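Local structure of zinc-binding protein TroA (Treponema pallidum, 1K0F) at residues V6-M11 / G28-G33; D35-T40 / V188-E193; V103-K108 / D169-F174; F215-I220 / L245-M250. The protein binds zinc with high affinity and specificity in the periplasm and hands it to the membrane permease of the TroABC importer for passage into the cytoplasm. All blocks are in the same frame, centred on the assembly; numbering follows the deposited sequence.

Contact 1 (V6-M11 / G28-G33); sequences VTTIGM and GLMGPG
Met30 lays its side chain beside that of Thr8, the two pointing the same way, and every atom from CB to CE finds a partner on segment 6-11. Met30 CB starts close to Thr8 O, and Met30 CG stays over the same peptide, 3.1 Å from Thr8 O. Further out, Met30 SD sits 3.5 Å from Ile9 N and 3.6 Å from Ile9 CG2. A bend at the last torsion (chi3 147°) places the methyl, Met30 CE, 3.8 Å from Thr8 CB. The hydroxyl of Thr8 is engaged elsewhere, in a hydrogen bond to Glu63. Two backbone bonds set the alignment: Leu29 N donates to Thr7 O at 2.7 Å and Met30 N to Thr8 O at 2.8 Å, the second donor standing above the carbonyl plane. On the strand side of the corner at Thr8, Val6 CG1 packs 3.6 Å from Leu29 CG, and Leu49 of helix 43-51 touches both residues. Ile9 then takes the N-cap position of helix 10-20. Strand 4-7, this helix and strand 25-28 form a beta-alpha-beta crossover with parallel strands, and the contact lies where both strands end, with the side chain of Ile9 about 5 Å from that of the zinc ligand Asp248.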
loop_
_atom_site.group_PDB
_atom_site.type_symbol
_atom_site.label_atom_id
_atom_site.label_comp_id
_atom_site.label_asym_id
_atom_site.label_seq_id
_atom_site.Cartn_x
_atom_site.Cartn_y
_atom_site.Cartn_z
ATOM N N VAL A 6 7.851 -1.389 -16.194
ATOM C CA VAL A 6 6.687 -2.166 -15.798
ATOM C C VAL A 6 6.696 -2.339 -14.305
ATOM O O VAL A 6 7.659 -2.845 -13.736
ATOM C CB VAL A 6 6.657 -3.558 -16.458
ATOM C CG1 VAL A 6 5.603 -4.434 -15.770
ATOM C CG2 VAL A 6 6.333 -3.425 -17.952
ATOM N N THR A 7 5.613 -1.913 -13.672
ATOM C CA THR A 7 5.510 -2.007 -12.228
ATOM C C THR A 7 4.321 -2.856 -11.803
ATOM O O THR A 7 3.405 -3.113 -12.585
ATOM C CB THR A 7 5.378 -0.607 -11.597
ATOM O OG1 THR A 7 4.002 -0.224 -11.579
ATOM C CG2 THR A 7 6.173 0.414 -12.391
ATOM N N THR A 8 4.348 -3.275 -10.546
ATOM C CA THR A 8 3.299 -4.096 -9.992
ATOM C C THR A 8 2.229 -3.229 -9.355
ATOM O O THR A 8 1.297 -2.807 -10.018
ATOM C CB THR A 8 3.887 -5.046 -8.956
ATOM O OG1 THR A 8 4.746 -4.305 -8.080
ATOM C CG2 THR A 8 4.716 -6.137 -9.638
ATOM N N ILE A 9 2.356 -2.969 -8.063
ATOM C CA ILE A 9 1.381 -2.144 -7.352
ATOM C C ILE A 9 1.382 -0.707 -7.878
ATOM O O ILE A 9 2.437 -0.161 -8.229
ATOM C CB ILE A 9 1.684 -2.131 -5.853
ATOM C CG1 ILE A 9 3.117 -1.639 -5.630
ATOM C CG2 ILE A 9 1.520 -3.531 -5.289
ATOM C CD1 ILE A 9 3.444 -1.381 -4.188
ATOM N N GLY A 10 0.197 -0.104 -7.933
ATOM C CA GLY A 10 0.076 1.252 -8.443
ATOM C C GLY A 10 0.954 2.287 -7.756
ATOM O O GLY A 10 1.341 3.287 -8.365
ATOM N N MET A 11 1.268 2.041 -6.489
ATOM C CA MET A 11 2.079 2.964 -5.711
ATOM C C MET A 11 3.400 3.266 -6.393
ATOM O O MET A 11 3.834 4.417 -6.438
ATOM C CB MET A 11 2.330 2.402 -4.314
ATOM C CG MET A 11 1.137 2.539 -3.374
ATOM S SD MET A 11 -0.100 1.226 -3.589
ATOM C CE MET A 11 0.577 0.001 -2.546
ATOM N N GLY A 28 1.169 -0.222 -15.432
ATOM C CA GLY A 28 0.867 -0.593 -14.063
ATOM C C GLY A 28 0.206 -1.958 -14.103
ATOM O O GLY A 28 -0.940 -2.086 -14.533
ATOM N N LEU A 29 0.929 -2.987 -13.668
ATOM C CA LEU A 29 0.400 -4.352 -13.682
ATOM C C LEU A 29 -0.773 -4.607 -12.736
ATOM O O LEU A 29 -1.693 -5.355 -13.073
ATOM C CB LEU A 29 1.511 -5.346 -13.372
ATOM C CG LEU A 29 2.413 -5.637 -14.572
ATOM C CD1 LEU A 29 3.215 -6.903 -14.302
ATOM C CD2 LEU A 29 1.566 -5.778 -15.829
ATOM N N MET A 30 -0.737 -4.000 -11.556
ATOM C CA MET A 30 -1.806 -4.188 -10.588
ATOM C C MET A 30 -2.571 -2.881 -10.390
ATOM O O MET A 30 -2.040 -1.913 -9.846
ATOM C CB MET A 30 -1.223 -4.671 -9.269
ATOM C CG MET A 30 -0.025 -5.580 -9.426
ATOM S SD MET A 30 0.602 -5.976 -7.819
ATOM C CE MET A 30 1.205 -7.634 -8.066
ATOM N N GLY A 31 -3.819 -2.859 -10.842
ATOM C CA GLY A 31 -4.615 -1.652 -10.726
ATOM C C GLY A 31 -5.594 -1.596 -9.562
ATOM O O GLY A 31 -5.574 -2.448 -8.666
ATOM N N PRO A 32 -6.461 -0.581 -9.551
ATOM C CA PRO A 32 -7.428 -0.449 -8.467
ATOM C C PRO A 32 -8.059 -1.793 -8.117
ATOM O O PRO A 32 -8.151 -2.684 -8.960
ATOM C CB PRO A 32 -8.457 0.542 -9.020
ATOM C CG PRO A 32 -8.021 0.870 -10.434
ATOM C CD PRO A 32 -6.588 0.496 -10.540
ATOM N N GLY A 33 -8.483 -1.929 -6.866
ATOM C CA GLY A 33 -9.108 -3.165 -6.436
ATOM C C GLY A 33 -8.271 -4.414 -6.651
ATOM O O GLY A 33 -8.806 -5.522 -6.620
#

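Contact 2 (D35-T40 / V188-E193); sequences DPHLYT and VSTASE
Thr190 OG1 donates a hydrogen bond to Asp35 OD2, the two side chains reaching toward each other tip to tip; the modelled length, 2.5 Å, is shorter than usual and its exact value doubtful. Asp35 CG is anti to its backbone N (chi1 -177°), which starts the carboxylate out toward the 188-193 loop. The same hydroxyl oxygen has carbon neighbours as well: His37 CD2 lies 3.2 Å from Thr190 OG1, the two side chains crossing at about a right angle, and Leu38 CD1 comes equally near. Asp35 OD2 lies at the edge of the His37 imidazole, in its plane. His37 is a zinc ligand, and here, in the metal-free but closed protein, its ring meets those of the ligands His168 and His102. The contact joins a loop of each lobe of this solute-binding protein beside the metal site. Deeper in, His37 CE1 stands 3.5 Å from Val188 O. Farther out, Leu38 CD2 rests 3.6 Å from Ala191 CA and 3.8 Å from Ala191 CB, an apolar contact on the exposed side. The 188-193 loop keeps its own shape through an ST turn, in which Ala191 N donates to Ser189 OG at 3.2 Å with an N-H...O angle of 157°.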
loop_
_atom_site.group_PDB
_atom_site.type_symbol
_atom_site.label_atom_id
_atom_site.label_comp_id
_atom_site.label_asym_id
_atom_site.label_seq_id
_atom_site.Cartn_x
_atom_site.Cartn_y
_atom_site.Cartn_z
ATOM N N ASP A 35 -5.301 -6.980 -5.404
ATOM C CA ASP A 35 -4.500 -7.476 -4.299
ATOM C C ASP A 35 -3.225 -8.089 -4.825
ATOM O O ASP A 35 -3.243 -9.163 -5.421
ATOM C CB ASP A 35 -5.261 -8.534 -3.507
ATOM C CG ASP A 35 -4.482 -9.028 -2.303
ATOM O OD1 ASP A 35 -3.241 -8.905 -2.301
ATOM O OD2 ASP A 35 -5.116 -9.538 -1.359
ATOM N N PRO A 36 -2.092 -7.426 -4.588
ATOM C CA PRO A 36 -0.782 -7.899 -5.039
ATOM C C PRO A 36 -0.399 -9.268 -4.481
ATOM O O PRO A 36 0.271 -10.054 -5.160
ATOM C CB PRO A 36 0.177 -6.801 -4.582
ATOM C CG PRO A 36 -0.682 -5.626 -4.280
ATOM C CD PRO A 36 -1.994 -6.159 -3.849
ATOM N N HIS A 37 -0.824 -9.539 -3.246
ATOM C CA HIS A 37 -0.536 -10.810 -2.581
ATOM C C HIS A 37 -0.916 -11.975 -3.484
ATOM O O HIS A 37 -0.070 -12.747 -3.932
ATOM C CB HIS A 37 -1.333 -10.936 -1.279
ATOM C CG HIS A 37 -1.169 -9.777 -0.342
ATOM N ND1 HIS A 37 0.060 -9.372 0.132
ATOM C CD2 HIS A 37 -2.081 -8.949 0.225
ATOM C CE1 HIS A 37 -0.100 -8.345 0.949
ATOM N NE2 HIS A 37 -1.390 -8.068 1.022
ATOM N N LEU A 38 -2.205 -12.082 -3.754
ATOM C CA LEU A 38 -2.725 -13.160 -4.571
ATOM C C LEU A 38 -2.826 -12.799 -6.043
ATOM O O LEU A 38 -3.730 -13.260 -6.741
ATOM C CB LEU A 38 -4.089 -13.561 -4.024
ATOM C CG LEU A 38 -4.139 -13.448 -2.496
ATOM C CD1 LEU A 38 -5.453 -12.822 -2.065
ATOM C CD2 LEU A 38 -3.958 -14.828 -1.877
ATOM N N TYR A 39 -1.893 -11.982 -6.519
ATOM C CA TYR A 39 -1.894 -11.568 -7.920
ATOM C C TYR A 39 -0.889 -12.388 -8.744
ATOM O O TYR A 39 0.232 -12.651 -8.292
ATOM C CB TYR A 39 -1.573 -10.067 -8.033
ATOM C CG TYR A 39 -1.736 -9.505 -9.436
ATOM C CD1 TYR A 39 -2.924 -8.902 -9.834
ATOM C CD2 TYR A 39 -0.714 -9.617 -10.375
ATOM C CE1 TYR A 39 -3.093 -8.430 -11.136
ATOM C CE2 TYR A 39 -0.873 -9.151 -11.679
ATOM C CZ TYR A 39 -2.064 -8.563 -12.054
ATOM O OH TYR A 39 -2.232 -8.142 -13.357
ATOM N N THR A 40 -1.313 -12.788 -9.947
ATOM C CA THR A 40 -0.484 -13.560 -10.882
ATOM C C THR A 40 -0.359 -12.783 -12.187
ATOM O O THR A 40 -1.323 -12.163 -12.636
ATOM C CB THR A 40 -1.121 -14.916 -11.251
ATOM O OG1 THR A 40 -2.109 -15.262 -10.276
ATOM C CG2 THR A 40 -0.060 -16.001 -11.338
ATOM N N VAL A 188 -1.338 -10.106 7.664
ATOM C CA VAL A 188 -0.503 -9.341 6.752
ATOM C C VAL A 188 -0.645 -9.921 5.342
ATOM O O VAL A 188 -0.227 -9.308 4.362
ATOM C CB VAL A 188 0.987 -9.387 7.194
ATOM C CG1 VAL A 188 1.581 -10.772 6.934
ATOM C CG2 VAL A 188 1.776 -8.316 6.460
ATOM N N SER A 189 -1.240 -11.109 5.257
ATOM C CA SER A 189 -1.453 -11.780 3.979
ATOM C C SER A 189 -2.899 -12.249 3.840
ATOM O O SER A 189 -3.503 -12.743 4.798
ATOM C CB SER A 189 -0.510 -12.982 3.840
ATOM O OG SER A 189 -0.708 -13.656 2.608
ATOM N N THR A 190 -3.443 -12.083 2.634
ATOM C CA THR A 190 -4.814 -12.482 2.321
ATOM C C THR A 190 -4.837 -13.915 1.818
ATOM O O THR A 190 -5.871 -14.410 1.363
ATOM C CB THR A 190 -5.418 -11.590 1.237
ATOM O OG1 THR A 190 -4.373 -11.115 0.378
ATOM C CG2 THR A 190 -6.131 -10.413 1.870
ATOM N N ALA A 191 -3.678 -14.566 1.896
ATOM C CA ALA A 191 -3.525 -15.954 1.481
ATOM C C ALA A 191 -3.936 -16.818 2.669
ATOM O O ALA A 191 -3.492 -17.959 2.816
ATOM C CB ALA A 191 -2.069 -16.232 1.099
ATOM N N SER A 192 -4.778 -16.241 3.520
ATOM C CA SER A 192 -5.280 -16.905 4.712
ATOM C C SER A 192 -6.425 -16.059 5.263
ATOM O O SER A 192 -6.222 -14.921 5.697
ATOM C CB SER A 192 -4.167 -17.023 5.757
ATOM O OG SER A 192 -2.919 -17.334 5.157
ATOM N N GLU A 193 -7.628 -16.616 5.231
ATOM C CA GLU A 193 -8.807 -15.919 5.728
ATOM C C GLU A 193 -8.752 -15.796 7.246
ATOM O O GLU A 193 -7.768 -16.196 7.873
ATOM C CB GLU A 193 -10.066 -16.674 5.316
ATOM C CG GLU A 193 -10.097 -17.022 3.840
ATOM C CD GLU A 193 -10.400 -15.818 2.974
ATOM O OE1 GLU A 193 -9.935 -15.784 1.819
ATOM O OE2 GLU A 193 -11.110 -14.902 3.438
#

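Contact 3 (V103-K108 / D169-F174); sequences VWFDVK and DAFGYF
Two helix starts, each following a zinc-ligand histidine, meet in the interior of the protein, where Phe105 makes an offset stack with Phe171. His102 lies just ahead of segment 103-108 and His168 just ahead of 169-174, and Ala170 packs against both, which puts this hydrophobic seam next to the metal site. The ring centroids of Phe105 and Phe171 are 4.4 Å apart and the planes diverge by 21°. Phe171 CE2 hangs 3.2 Å above the plane of the Phe105 ring, displaced toward its rim. On the opposite face of that ring, also near the rim, lies Trp104 NE1, whose N-H is hydrogen-bonded to Ser247 O. The Phe105 ring is thus sandwiched from both sides. A second cluster forms at Tyr173: Val103 CA sits over the centre of its ring in a CH-pi contact, 4.2 Å from the centroid, while Val103 CG1 approaches Tyr173 CZ to 3.3 Å. The Tyr173 hydroxyl is hydrogen-bonded to Asp100 O. Asp106 caps the next helix weakly, accepting from Lys108 N, and its own CB rests 3.9 Å from Tyr173 CB.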
loop_
_atom_site.group_PDB
_atom_site.type_symbol
_atom_site.label_atom_id
_atom_site.label_comp_id
_atom_site.label_asym_id
_atom_site.label_seq_id
_atom_site.Cartn_x
_atom_site.Cartn_y
_atom_site.Cartn_z
ATOM N N VAL A 103 5.138 -0.845 3.587
ATOM C CA VAL A 103 5.925 0.326 3.945
ATOM C C VAL A 103 5.459 1.634 3.303
ATOM O O VAL A 103 5.831 2.720 3.740
ATOM C CB VAL A 103 7.402 0.097 3.587
ATOM C CG1 VAL A 103 7.955 -1.069 4.398
ATOM C CG2 VAL A 103 7.525 -0.187 2.106
ATOM N N TRP A 104 4.646 1.532 2.265
ATOM C CA TRP A 104 4.158 2.728 1.601
ATOM C C TRP A 104 3.146 3.431 2.488
ATOM O O TRP A 104 2.472 4.363 2.048
ATOM C CB TRP A 104 3.484 2.362 0.289
ATOM C CG TRP A 104 2.420 1.365 0.485
ATOM C CD1 TRP A 104 1.156 1.592 0.947
ATOM C CD2 TRP A 104 2.526 -0.039 0.265
ATOM N NE1 TRP A 104 0.465 0.409 1.028
ATOM C CE2 TRP A 104 1.282 -0.610 0.614
ATOM C CE3 TRP A 104 3.551 -0.871 -0.198
ATOM C CZ2 TRP A 104 1.037 -1.977 0.518
ATOM C CZ3 TRP A 104 3.309 -2.231 -0.291
ATOM C CH2 TRP A 104 2.060 -2.770 0.064
ATOM N N PHE A 105 3.012 2.963 3.723
ATOM C CA PHE A 105 2.080 3.590 4.642
ATOM C C PHE A 105 2.824 4.434 5.661
ATOM O O PHE A 105 2.218 5.052 6.532
ATOM C CB PHE A 105 1.187 2.552 5.313
ATOM C CG PHE A 105 -0.053 2.238 4.519
ATOM C CD1 PHE A 105 -0.711 3.242 3.816
ATOM C CD2 PHE A 105 -0.539 0.938 4.441
ATOM C CE1 PHE A 105 -1.837 2.954 3.044
ATOM C CE2 PHE A 105 -1.658 0.637 3.675
ATOM C CZ PHE A 105 -2.309 1.646 2.970
ATOM N N ASP A 106 4.150 4.430 5.550
ATOM C CA ASP A 106 4.995 5.273 6.377
ATOM C C ASP A 106 5.654 6.159 5.322
ATOM O O ASP A 106 6.725 5.846 4.811
ATOM C CB ASP A 106 6.058 4.478 7.135
ATOM C CG ASP A 106 6.902 5.366 8.049
ATOM O OD1 ASP A 106 6.910 6.603 7.843
ATOM O OD2 ASP A 106 7.557 4.835 8.975
ATOM N N VAL A 107 4.966 7.242 4.972
ATOM C CA VAL A 107 5.425 8.193 3.966
ATOM C C VAL A 107 6.909 8.493 4.036
ATOM O O VAL A 107 7.569 8.596 3.010
ATOM C CB VAL A 107 4.671 9.519 4.094
ATOM C CG1 VAL A 107 5.138 10.476 3.037
ATOM C CG2 VAL A 107 3.181 9.284 3.999
ATOM N N LYS A 108 7.428 8.633 5.249
ATOM C CA LYS A 108 8.835 8.942 5.450
ATOM C C LYS A 108 9.760 7.781 5.090
ATOM O O LYS A 108 10.892 7.983 4.652
ATOM C CB LYS A 108 9.056 9.345 6.908
ATOM C CG LYS A 108 9.973 10.540 7.105
ATOM C CD LYS A 108 11.096 10.219 8.093
ATOM C CE LYS A 108 10.906 10.938 9.426
ATOM N NZ LYS A 108 12.208 11.159 10.118
ATOM N N ASP A 169 -4.276 -6.912 7.889
ATOM C CA ASP A 169 -3.109 -6.324 8.570
ATOM C C ASP A 169 -2.168 -5.594 7.627
ATOM O O ASP A 169 -1.026 -6.015 7.424
ATOM C CB ASP A 169 -2.324 -7.427 9.298
ATOM C CG ASP A 169 -2.025 -7.082 10.755
ATOM O OD1 ASP A 169 -2.429 -5.982 11.204
ATOM O OD2 ASP A 169 -1.383 -7.919 11.440
ATOM N N ALA A 170 -2.637 -4.477 7.087
ATOM C CA ALA A 170 -1.851 -3.708 6.143
ATOM C C ALA A 170 -1.581 -2.282 6.590
ATOM O O ALA A 170 -1.432 -1.398 5.758
ATOM C CB ALA A 170 -2.551 -3.697 4.792
ATOM N N PHE A 171 -1.509 -2.041 7.888
ATOM C CA PHE A 171 -1.253 -0.684 8.336
ATOM C C PHE A 171 -0.319 -0.642 9.521
ATOM O O PHE A 171 -0.290 0.332 10.260
ATOM C CB PHE A 171 -2.565 0.021 8.678
ATOM C CG PHE A 171 -3.482 0.199 7.499
ATOM C CD1 PHE A 171 -4.442 -0.762 7.200
ATOM C CD2 PHE A 171 -3.398 1.328 6.698
ATOM C CE1 PHE A 171 -5.306 -0.601 6.119
ATOM C CE2 PHE A 171 -4.262 1.499 5.611
ATOM C CZ PHE A 171 -5.217 0.532 5.322
ATOM N N GLY A 172 0.448 -1.709 9.700
ATOM C CA GLY A 172 1.392 -1.764 10.803
ATOM C C GLY A 172 2.275 -0.523 10.878
ATOM O O GLY A 172 2.372 0.109 11.937
ATOM N N TYR A 173 2.927 -0.178 9.765
ATOM C CA TYR A 173 3.786 1.005 9.729
ATOM C C TYR A 173 2.923 2.245 9.898
ATOM O O TYR A 173 3.350 3.236 10.481
ATOM C CB TYR A 173 4.536 1.097 8.407
ATOM C CG TYR A 173 5.492 -0.039 8.151
ATOM C CD1 TYR A 173 6.863 0.182 8.064
ATOM C CD2 TYR A 173 5.021 -1.323 7.911
ATOM C CE1 TYR A 173 7.736 -0.849 7.728
ATOM C CE2 TYR A 173 5.885 -2.351 7.575
ATOM C CZ TYR A 173 7.232 -2.115 7.484
ATOM O OH TYR A 173 8.065 -3.148 7.121
ATOM N N PHE A 174 1.705 2.188 9.376
ATOM C CA PHE A 174 0.789 3.312 9.499
ATOM C C PHE A 174 0.567 3.546 10.996
ATOM O O PHE A 174 0.548 4.685 11.468
ATOM C CB PHE A 174 -0.540 2.996 8.797
ATOM C CG PHE A 174 -1.599 4.047 8.989
ATOM C CD1 PHE A 174 -1.629 5.182 8.184
ATOM C CD2 PHE A 174 -2.564 3.903 9.990
ATOM C CE1 PHE A 174 -2.598 6.157 8.373
ATOM C CE2 PHE A 174 -3.536 4.871 10.189
ATOM C CZ PHE A 174 -3.556 6.000 9.382
#

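Contact 4 (F215-I220 / L245-M250); sequences FIESSI and LFSDAM
Leu245 O receives two hydrogen bonds from Ser218 at the point where the parallel strands 213-217 and 240-245, joined by a beta-alpha-beta connection through helix 225-233, give way to the loops of the zinc site. Ser218 N approaches at 2.8 Å, almost straight down the carbonyl bond (C=O...N angle 170°). Ser218 OG adds a second bond to Leu245 O at 2.9 Å, tilted 29° from the carbonyl plane, and Glu217 CA makes a CH...O contact with the same oxygen at 3.0 Å. One step back along the strands, Leu245 N donates to Ile216 O at 2.7 Å from well above the carbonyl plane.

Around this core, the side chain of Glu217, extended beyond CG, carries its carboxylate to Ser247, whose OG donates to Glu217 OE2; the model is cramped there, so the exact geometry is doubtful. Glu217 OE2 also accepts from His168 ND1, an arrangement consistent with Glu217 acting as a second-shell residue that positions the His168 ring. The loop beyond Ser247 supplies another ligand, Asp248, whose side chain touches His37 and His102.

On the same face as Glu217, farther from the site, Phe215 packs on Leu245, Phe215 CB lying 3.4 Å from Leu245 CG, and Thr270 of helix 260-273 touches both. Phe246 N donates to Asn267 OD1 of that helix at the start of the loop that carries Asp248. Next to it, Phe246 CD1 comes within 3.1 Å of Ser218 OG.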
loop_
_atom_site.group_PDB
_atom_site.type_symbol
_atom_site.label_atom_id
_atom_site.label_comp_id
_atom_site.label_asym_id
_atom_site.label_seq_id
_atom_site.Cartn_x
_atom_site.Cartn_y
_atom_site.Cartn_z
ATOM N N PHE A 215 -13.212 -0.266 8.781
ATOM C CA PHE A 215 -13.115 0.053 7.359
ATOM C C PHE A 215 -12.983 -1.092 6.373
ATOM O O PHE A 215 -12.421 -2.141 6.666
ATOM C CB PHE A 215 -11.957 1.019 7.132
ATOM C CG PHE A 215 -12.085 2.291 7.905
ATOM C CD1 PHE A 215 -11.997 2.285 9.293
ATOM C CD2 PHE A 215 -12.347 3.488 7.255
ATOM C CE1 PHE A 215 -12.177 3.454 10.025
ATOM C CE2 PHE A 215 -12.531 4.671 7.981
ATOM C CZ PHE A 215 -12.445 4.653 9.369
ATOM N N ILE A 216 -13.514 -0.871 5.181
ATOM C CA ILE A 216 -13.425 -1.854 4.114
ATOM C C ILE A 216 -12.121 -1.536 3.402
ATOM O O ILE A 216 -11.390 -0.627 3.790
ATOM C CB ILE A 216 -14.596 -1.728 3.089
ATOM C CG1 ILE A 216 -15.245 -0.353 3.194
ATOM C CG2 ILE A 216 -15.653 -2.809 3.347
ATOM C CD1 ILE A 216 -16.216 -0.070 2.101
ATOM N N GLU A 217 -11.826 -2.281 2.352
ATOM C CA GLU A 217 -10.617 -2.040 1.608
ATOM C C GLU A 217 -10.855 -2.368 0.165
ATOM O O GLU A 217 -11.623 -3.262 -0.156
ATOM C CB GLU A 217 -9.489 -2.882 2.153
ATOM C CG GLU A 217 -8.906 -2.329 3.424
ATOM C CD GLU A 217 -7.747 -3.151 3.903
ATOM O OE1 GLU A 217 -7.383 -3.049 5.091
ATOM O OE2 GLU A 217 -7.201 -3.910 3.082
ATOM N N SER A 218 -10.181 -1.627 -0.700
ATOM C CA SER A 218 -10.317 -1.801 -2.130
ATOM C C SER A 218 -9.799 -3.131 -2.669
ATOM O O SER A 218 -10.275 -3.596 -3.705
ATOM C CB SER A 218 -9.594 -0.660 -2.842
ATOM O OG SER A 218 -8.651 -0.072 -1.971
ATOM N N SER A 219 -8.847 -3.753 -1.979
ATOM C CA SER A 219 -8.268 -5.001 -2.474
ATOM C C SER A 219 -8.731 -6.294 -1.831
ATOM O O SER A 219 -8.256 -7.366 -2.182
ATOM C CB SER A 219 -6.755 -4.923 -2.368
ATOM O OG SER A 219 -6.381 -4.182 -1.222
ATOM N N ILE A 220 -9.664 -6.206 -0.896
ATOM C CA ILE A 220 -10.134 -7.402 -0.223
ATOM C C ILE A 220 -11.659 -7.469 -0.168
ATOM O O ILE A 220 -12.318 -6.473 0.112
ATOM C CB ILE A 220 -9.546 -7.480 1.227
ATOM C CG1 ILE A 220 -8.105 -7.995 1.183
ATOM C CG2 ILE A 220 -10.355 -8.440 2.091
ATOM C CD1 ILE A 220 -7.065 -6.942 1.438
ATOM N N LEU A 245 -11.014 1.697 2.473
ATOM C CA LEU A 245 -9.652 2.164 2.464
ATOM C C LEU A 245 -8.819 1.511 1.373
ATOM O O LEU A 245 -9.179 0.454 0.831
ATOM C CB LEU A 245 -9.025 1.933 3.835
ATOM C CG LEU A 245 -9.795 2.578 4.994
ATOM C CD1 LEU A 245 -8.977 2.465 6.272
ATOM C CD2 LEU A 245 -10.089 4.030 4.679
ATOM N N PHE A 246 -7.717 2.168 1.032
ATOM C CA PHE A 246 -6.808 1.653 0.023
ATOM C C PHE A 246 -5.732 0.926 0.783
ATOM O O PHE A 246 -4.988 1.545 1.534
ATOM C CB PHE A 246 -6.187 2.794 -0.772
ATOM C CG PHE A 246 -7.148 3.475 -1.685
ATOM C CD1 PHE A 246 -7.673 2.798 -2.776
ATOM C CD2 PHE A 246 -7.581 4.757 -1.414
ATOM C CE1 PHE A 246 -8.623 3.386 -3.577
ATOM C CE2 PHE A 246 -8.529 5.355 -2.205
ATOM C CZ PHE A 246 -9.058 4.673 -3.290
ATOM N N SER A 247 -5.658 -0.385 0.613
ATOM C CA SER A 247 -4.645 -1.146 1.314
ATOM C C SER A 247 -3.430 -1.325 0.424
ATOM O O SER A 247 -2.446 -0.590 0.545
ATOM C CB SER A 247 -5.188 -2.508 1.732
ATOM O OG SER A 247 -6.296 -2.887 0.942
ATOM N N ASP A 248 -3.491 -2.296 -0.479
ATOM C CA ASP A 248 -2.371 -2.543 -1.370
ATOM C C ASP A 248 -2.577 -1.888 -2.726
ATOM O O ASP A 248 -1.626 -1.737 -3.491
ATOM C CB ASP A 248 -2.165 -4.049 -1.579
ATOM C CG ASP A 248 -2.383 -4.860 -0.307
ATOM O OD1 ASP A 248 -1.918 -4.431 0.770
ATOM O OD2 ASP A 248 -3.019 -5.938 -0.395
ATOM N N ALA A 249 -3.819 -1.497 -3.009
ATOM C CA ALA A 249 -4.161 -0.884 -4.293
ATOM C C ALA A 249 -4.626 0.563 -4.205
ATOM O O ALA A 249 -5.225 0.980 -3.210
ATOM C CB ALA A 249 -5.232 -1.719 -5.001
ATOM N N MET A 250 -4.362 1.311 -5.274
ATOM C CA MET A 250 -4.731 2.717 -5.353
ATOM C C MET A 250 -6.074 2.904 -6.029
ATOM O O MET A 250 -6.749 1.935 -6.388
ATOM C CB MET A 250 -3.689 3.495 -6.149
ATOM C CG MET A 250 -2.401 3.759 -5.422
ATOM S SD MET A 250 -1.535 5.121 -6.191
ATOM C CE MET A 250 -1.818 4.784 -7.928
#

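In the fold
From the N terminus, contact 1 is the first to close, bringing strand 4-7 and the start of helix 10-20 against the loop after strand 25-28. That loop runs on into residues 35-40, which pair with 188-193, 148 residues on, in contact 2, the longest closure of the four and a bridge between lobes. Contact 3 falls wholly within that span, pairing the starts of helices 107-124 and 172-178. Contact 4 follows separately, closing the beta-alpha-beta crossover between parallel strands 213-217 and 240-245. None of the closures cross. In space they converge: Pro36 packs on Ile9 and Met30, Leu29 O probably accepts from Tyr39 OH, and Thr190 packs on Ile220.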